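Local coordinates for protein tryptophanyl-tRNA synthetase (Cryptosporidium parvum Iowa II, PDB 3HV0) that probably attaches L-tryptophan to its cognate tRNA at the expense of ATP, as a class I aminoacyl-tRNA synthetase whose catalytic part this chain contains, at residues Val111-Asp116 and Phe153-Leu158; Leu158-Glu163 and Ser209-Phe214. All coordinates share one frame; numbering follows the deposited sequence.

Contact 1: Val111-Asp116 and Phe153-Leu158; sequences VIQLTD and FIFTNL. With TRP (tryptophan), chain C.
Val-111 splits its branches between two rings of the parallel neighbour strand: CG2 reaches the edge of Phe-153 and CG1 the edge of Phe-155. The beta-branched Ile-112 lies on the other sheet face beside Ile-154, pointing the same way, and its O accepts from Phe-155 N at 3.0 Å. Gln-113 CA makes a CH-pi contact over the Phe-155 ring, 4.1 Å from its centroid. With CG anti to the backbone N (chi1 176°), the extended glutamine gives NE2 to a lone pair of Asn-157 OD1 at 2.6 Å, a bent bond with the amide planes 86° apart; Val-200 O is a second acceptor of NE2. A long amide suits this place because the other atom of the same amide, OE1, lies 3.4 Å from NE1 of the bound tryptophan and is hydrogen-bonded to Tyr-78. Leu-114 N makes a nearly straight bond to Phe-155 O (176°), while CD1 packs on Ile-154 CG2. Thr-115 turns CG2 to the ligand, 3.6 Å from its CD1, and bonds Glu-118 through OG1. Asp-116 OD1 accepts from Leu-158 N. Strand 110-114 lies between 76-81 and 152-156 in the Rossmann-type sheet, helix 128-143 against Ile-112 and Leu-114, helix 192-202 beside Gln-113.

Contact 2: Leu158-Glu163 and Ser209-Phe214; sequences LEYIAE and SFPHIF
Tyr-160 and Phe-210 form the close-packed half of this contact. Their planes are only 18° apart, but the rings are slid far past one another, with centroids 5.5 Å apart, so little of one ring lies over the other; Tyr-160 CE2 touches Phe-210 CE1 at 3.6 Å. CG of the tyrosine stands anti to its backbone N (chi1 -165°), and the long, flat side chain leads from the helix across to the loop. There the hydroxyl gives its proton to a lone pair of Ser-209 O, at 2.9 Å from OH and in the carbonyl plane. Tyrosine suits the place because its ring can lie among aromatic neighbours while its phenolic tip satisfies a backbone carbonyl. Within the helix, Glu-163 CB rests over one face of the same ring, offset toward the rim.

The other half is looser and lies nearer solvent. Glu-163 is bent at chi2; its OE1 only packs against Pro-211 CG, at 3.2 Å, while OE2 accepts from NE2 of the exposed His-212, also at 3.2 Å. That histidine bond is far from ideal, since NE2 approaches from above the carboxylate plane and the N-H angle is 141°. OE2 also has a long, weak ion pair with Lys-380. Proline fits the first turn of helix 211-214, where its missing N-H costs no helical bond, and Phe-210 precedes it at the N-cap position.

Ser-209 OG turns to Asp-167, farther along helix 157-174, and to Ala-203 O. The contact thus ties the N-terminal part of helix 157-174 to the short helix 211-214, with Tyr-160 also meeting Phe-153 and Phe-155 of strand 152-156.

Contacts 1 and 2 follow one another along the chain and share Leu-158, where strand 152-156 has given way to helix 157-174; their centres lie 10 Å apart. Apolar packing, largely of aromatic rings, joins them: Phe-210 CE1 is 3.6 Å from Phe-155 CE1, Phe-210 CZ comes to 3.2 Å from Val-111 CG1, and Tyr-160 CB lies 3.5 Å from Phe-155 CD2. Contact 1 reaches the tryptophan pocket directly through Gln-113 and Thr-115, whereas contact 2 lies farther out, the side chain of Phe-210 about 10 Å from the ligand. Both also reach the dimer interface, Leu-158 packing on Tyr-165 of the second subunit.

Contact 1: Val111-Asp116 and Phe153-Leu158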
# COMPACT_ATOMS: atom_id res chain seq x y z
N VAL A 111 -19.95 3.26 -4.90
CA VAL A 111 -18.60 2.73 -4.93
C VAL A 111 -18.50 1.73 -3.76
O VAL A 111 -18.88 2.09 -2.67
CB VAL A 111 -17.62 3.93 -4.77
CG1 VAL A 111 -16.57 3.67 -3.72
CG2 VAL A 111 -17.03 4.34 -6.14
N ILE A 112 -18.06 0.48 -3.99
CA ILE A 112 -18.08 -0.58 -2.98
C ILE A 112 -16.70 -1.31 -2.87
O ILE A 112 -16.22 -1.88 -3.84
CB ILE A 112 -19.16 -1.62 -3.30
CG1 ILE A 112 -20.55 -0.96 -3.46
CG2 ILE A 112 -19.26 -2.64 -2.21
CD1 ILE A 112 -21.69 -1.91 -3.77
N GLN A 113 -16.11 -1.34 -1.67
CA GLN A 113 -14.76 -1.87 -1.47
C GLN A 113 -14.76 -3.25 -0.79
O GLN A 113 -15.26 -3.41 0.34
CB GLN A 113 -13.94 -0.90 -0.61
CG GLN A 113 -12.54 -1.41 -0.25
CD GLN A 113 -11.77 -0.46 0.68
OE1 GLN A 113 -12.27 -0.09 1.74
NE2 GLN A 113 -10.57 -0.07 0.29
N LEU A 114 -14.24 -4.26 -1.47
CA LEU A 114 -14.09 -5.54 -0.83
C LEU A 114 -12.66 -5.63 -0.27
O LEU A 114 -11.70 -5.62 -1.02
CB LEU A 114 -14.43 -6.65 -1.80
CG LEU A 114 -15.96 -6.70 -1.91
CD1 LEU A 114 -16.48 -6.61 -3.34
CD2 LEU A 114 -16.48 -7.91 -1.16
N THR A 115 -12.54 -5.67 1.04
CA THR A 115 -11.25 -5.52 1.69
C THR A 115 -10.51 -6.84 1.86
O THR A 115 -10.22 -7.25 2.99
CB THR A 115 -11.38 -4.80 3.07
OG1 THR A 115 -12.05 -5.62 4.04
CG2 THR A 115 -12.15 -3.54 2.91
N ASP A 116 -10.15 -7.49 0.76
CA ASP A 116 -9.40 -8.77 0.88
C ASP A 116 -8.03 -8.62 1.57
O ASP A 116 -7.55 -9.55 2.18
CB ASP A 116 -9.25 -9.51 -0.45
CG ASP A 116 -9.00 -8.58 -1.60
OD1 ASP A 116 -8.00 -7.86 -1.62
OD2 ASP A 116 -9.79 -8.53 -2.52
N PHE A 153 -19.90 0.87 -8.92
CA PHE A 153 -18.56 0.37 -9.16
C PHE A 153 -18.08 -0.43 -7.96
O PHE A 153 -17.93 0.09 -6.87
CB PHE A 153 -17.59 1.54 -9.49
CG PHE A 153 -16.15 1.12 -9.53
CD1 PHE A 153 -15.74 0.12 -10.39
CD2 PHE A 153 -15.21 1.69 -8.69
CE1 PHE A 153 -14.42 -0.30 -10.41
CE2 PHE A 153 -13.87 1.28 -8.72
CZ PHE A 153 -13.49 0.29 -9.59
N ILE A 154 -17.85 -1.72 -8.17
CA ILE A 154 -17.40 -2.61 -7.11
C ILE A 154 -15.96 -3.00 -7.41
O ILE A 154 -15.58 -3.09 -8.58
CB ILE A 154 -18.29 -3.86 -7.01
CG1 ILE A 154 -19.78 -3.45 -7.05
CG2 ILE A 154 -17.94 -4.71 -5.76
CD1 ILE A 154 -20.80 -4.59 -6.85
N PHE A 155 -15.16 -3.22 -6.36
CA PHE A 155 -13.76 -3.55 -6.54
C PHE A 155 -13.14 -4.18 -5.29
O PHE A 155 -13.57 -3.92 -4.15
CB PHE A 155 -12.97 -2.27 -6.89
CG PHE A 155 -12.95 -1.23 -5.80
CD1 PHE A 155 -13.94 -0.26 -5.72
CD2 PHE A 155 -11.93 -1.23 -4.85
CE1 PHE A 155 -13.92 0.68 -4.72
CE2 PHE A 155 -11.91 -0.29 -3.84
CZ PHE A 155 -12.91 0.67 -3.78
N THR A 156 -12.11 -5.00 -5.51
CA THR A 156 -11.31 -5.51 -4.41
C THR A 156 -10.06 -4.66 -4.25
O THR A 156 -9.53 -4.14 -5.23
CB THR A 156 -10.87 -6.97 -4.62
OG1 THR A 156 -9.72 -7.03 -5.49
CG2 THR A 156 -12.02 -7.83 -5.15
N ASN A 157 -9.56 -4.55 -3.03
CA ASN A 157 -8.34 -3.80 -2.80
C ASN A 157 -7.15 -4.40 -3.56
O ASN A 157 -6.31 -3.67 -4.05
CB ASN A 157 -8.03 -3.68 -1.31
CG ASN A 157 -8.87 -2.65 -0.62
OD1 ASN A 157 -9.42 -1.76 -1.24
ND2 ASN A 157 -8.99 -2.78 0.69
N LEU A 158 -7.08 -5.71 -3.69
CA LEU A 158 -5.95 -6.29 -4.41
C LEU A 158 -5.93 -5.85 -5.88
O LEU A 158 -4.88 -5.83 -6.52
CB LEU A 158 -5.91 -7.82 -4.29
CG LEU A 158 -5.28 -8.37 -2.98
CD1 LEU A 158 -4.84 -9.83 -3.13
CD2 LEU A 158 -4.08 -7.60 -2.56
N TRP C . -13.65 -3.18 6.98
CA TRP C . -15.13 -3.25 6.79
C TRP C . -15.67 -4.52 7.44
O TRP C . -14.91 -5.47 7.68
CB TRP C . -15.53 -3.19 5.31
CG TRP C . -15.61 -1.79 4.76
CD1 TRP C . -14.70 -1.17 3.92
CD2 TRP C . -16.65 -0.82 4.98
NE1 TRP C . -15.12 0.09 3.62
CE2 TRP C . -16.30 0.34 4.27
CE3 TRP C . -17.84 -0.83 5.71
CZ2 TRP C . -17.10 1.48 4.26
CZ3 TRP C . -18.62 0.30 5.71
CH2 TRP C . -18.25 1.45 5.00
OXT TRP C . -16.88 -4.57 7.74

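Contact 2: Leu158-Glu163 and Ser209-Phe214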
# COMPACT_ATOMS: atom_id res chain seq x y z
N LEU A 158 -7.08 -5.71 -3.69
CA LEU A 158 -5.95 -6.29 -4.41
C LEU A 158 -5.93 -5.85 -5.88
O LEU A 158 -4.88 -5.83 -6.52
CB LEU A 158 -5.91 -7.82 -4.29
CG LEU A 158 -5.28 -8.37 -2.98
CD1 LEU A 158 -4.84 -9.83 -3.13
CD2 LEU A 158 -4.08 -7.60 -2.56
N GLU A 159 -7.10 -5.50 -6.41
CA GLU A 159 -7.16 -5.17 -7.82
C GLU A 159 -7.18 -3.69 -8.13
O GLU A 159 -6.83 -3.33 -9.23
CB GLU A 159 -8.31 -5.91 -8.47
CG GLU A 159 -7.90 -7.33 -8.79
CD GLU A 159 -9.02 -8.18 -9.27
OE1 GLU A 159 -10.18 -7.72 -9.27
OE2 GLU A 159 -8.72 -9.33 -9.65
N TYR A 160 -7.55 -2.86 -7.16
CA TYR A 160 -7.71 -1.42 -7.36
C TYR A 160 -6.73 -0.61 -6.53
O TYR A 160 -6.82 0.62 -6.50
CB TYR A 160 -9.14 -1.01 -7.00
CG TYR A 160 -9.57 0.37 -7.47
CD1 TYR A 160 -9.70 0.65 -8.82
CD2 TYR A 160 -9.88 1.37 -6.56
CE1 TYR A 160 -10.10 1.91 -9.25
CE2 TYR A 160 -10.26 2.62 -6.98
CZ TYR A 160 -10.38 2.89 -8.33
OH TYR A 160 -10.77 4.13 -8.74
N ILE A 161 -5.78 -1.28 -5.88
CA ILE A 161 -4.87 -0.64 -4.95
C ILE A 161 -4.09 0.52 -5.57
O ILE A 161 -3.87 1.54 -4.92
CB ILE A 161 -3.89 -1.69 -4.30
CG1 ILE A 161 -3.03 -1.00 -3.24
CG2 ILE A 161 -3.02 -2.37 -5.34
CD1 ILE A 161 -3.83 -0.48 -2.09
N ALA A 162 -3.67 0.37 -6.82
CA ALA A 162 -2.86 1.37 -7.50
C ALA A 162 -3.61 2.65 -7.68
O ALA A 162 -3.04 3.72 -7.54
CB ALA A 162 -2.41 0.86 -8.85
N GLU A 163 -4.89 2.56 -8.02
CA GLU A 163 -5.73 3.76 -8.10
C GLU A 163 -5.90 4.42 -6.72
O GLU A 163 -5.99 5.64 -6.64
CB GLU A 163 -7.08 3.44 -8.71
CG GLU A 163 -7.01 3.01 -10.18
CD GLU A 163 -6.76 4.15 -11.15
OE1 GLU A 163 -7.04 5.32 -10.80
OE2 GLU A 163 -6.31 3.86 -12.28
N SER A 209 -9.99 9.60 -5.47
CA SER A 209 -9.63 8.17 -5.59
C SER A 209 -10.34 7.40 -6.70
O SER A 209 -10.12 6.20 -6.86
CB SER A 209 -9.85 7.47 -4.27
OG SER A 209 -8.89 7.92 -3.34
N PHE A 210 -11.20 8.10 -7.44
CA PHE A 210 -11.92 7.51 -8.57
C PHE A 210 -11.85 8.46 -9.76
O PHE A 210 -12.85 9.04 -10.15
CB PHE A 210 -13.38 7.20 -8.21
CG PHE A 210 -13.53 6.24 -7.08
CD1 PHE A 210 -13.44 4.88 -7.30
CD2 PHE A 210 -13.73 6.70 -5.79
CE1 PHE A 210 -13.56 3.97 -6.26
CE2 PHE A 210 -13.84 5.79 -4.75
CZ PHE A 210 -13.76 4.43 -4.98
N PRO A 211 -10.64 8.62 -10.34
CA PRO A 211 -10.49 9.49 -11.51
C PRO A 211 -11.38 9.11 -12.71
O PRO A 211 -11.82 10.00 -13.44
CB PRO A 211 -9.00 9.35 -11.86
CG PRO A 211 -8.56 8.09 -11.21
CD PRO A 211 -9.38 7.95 -9.99
N HIS A 212 -11.66 7.81 -12.89
CA HIS A 212 -12.40 7.34 -14.06
C HIS A 212 -13.92 7.47 -13.95
O HIS A 212 -14.63 7.09 -14.88
CB HIS A 212 -12.06 5.89 -14.43
CG HIS A 212 -10.59 5.61 -14.51
ND1 HIS A 212 -9.72 6.40 -15.22
CD2 HIS A 212 -9.84 4.62 -13.96
CE1 HIS A 212 -8.49 5.92 -15.10
NE2 HIS A 212 -8.54 4.83 -14.34
N ILE A 213 -14.43 8.00 -12.84
CA ILE A 213 -15.82 8.49 -12.81
C ILE A 213 -15.94 9.99 -12.57
O ILE A 213 -16.76 10.66 -13.21
CB ILE A 213 -16.75 7.75 -11.81
CG1 ILE A 213 -15.97 6.97 -10.77
CG2 ILE A 213 -17.61 6.78 -12.53
CD1 ILE A 213 -16.84 5.97 -10.02
N PHE A 214 -15.16 10.53 -11.63
CA PHE A 214 -15.31 11.95 -11.24
C PHE A 214 -14.36 12.88 -11.97
O PHE A 214 -14.53 14.10 -11.92
CB PHE A 214 -15.18 12.11 -9.73
CG PHE A 214 -16.11 11.21 -8.97
CD1 PHE A 214 -15.60 10.22 -8.13
CD2 PHE A 214 -17.48 11.31 -9.14
CE1 PHE A 214 -16.45 9.37 -7.45
CE2 PHE A 214 -18.34 10.47 -8.46
CZ PHE A 214 -17.84 9.50 -7.61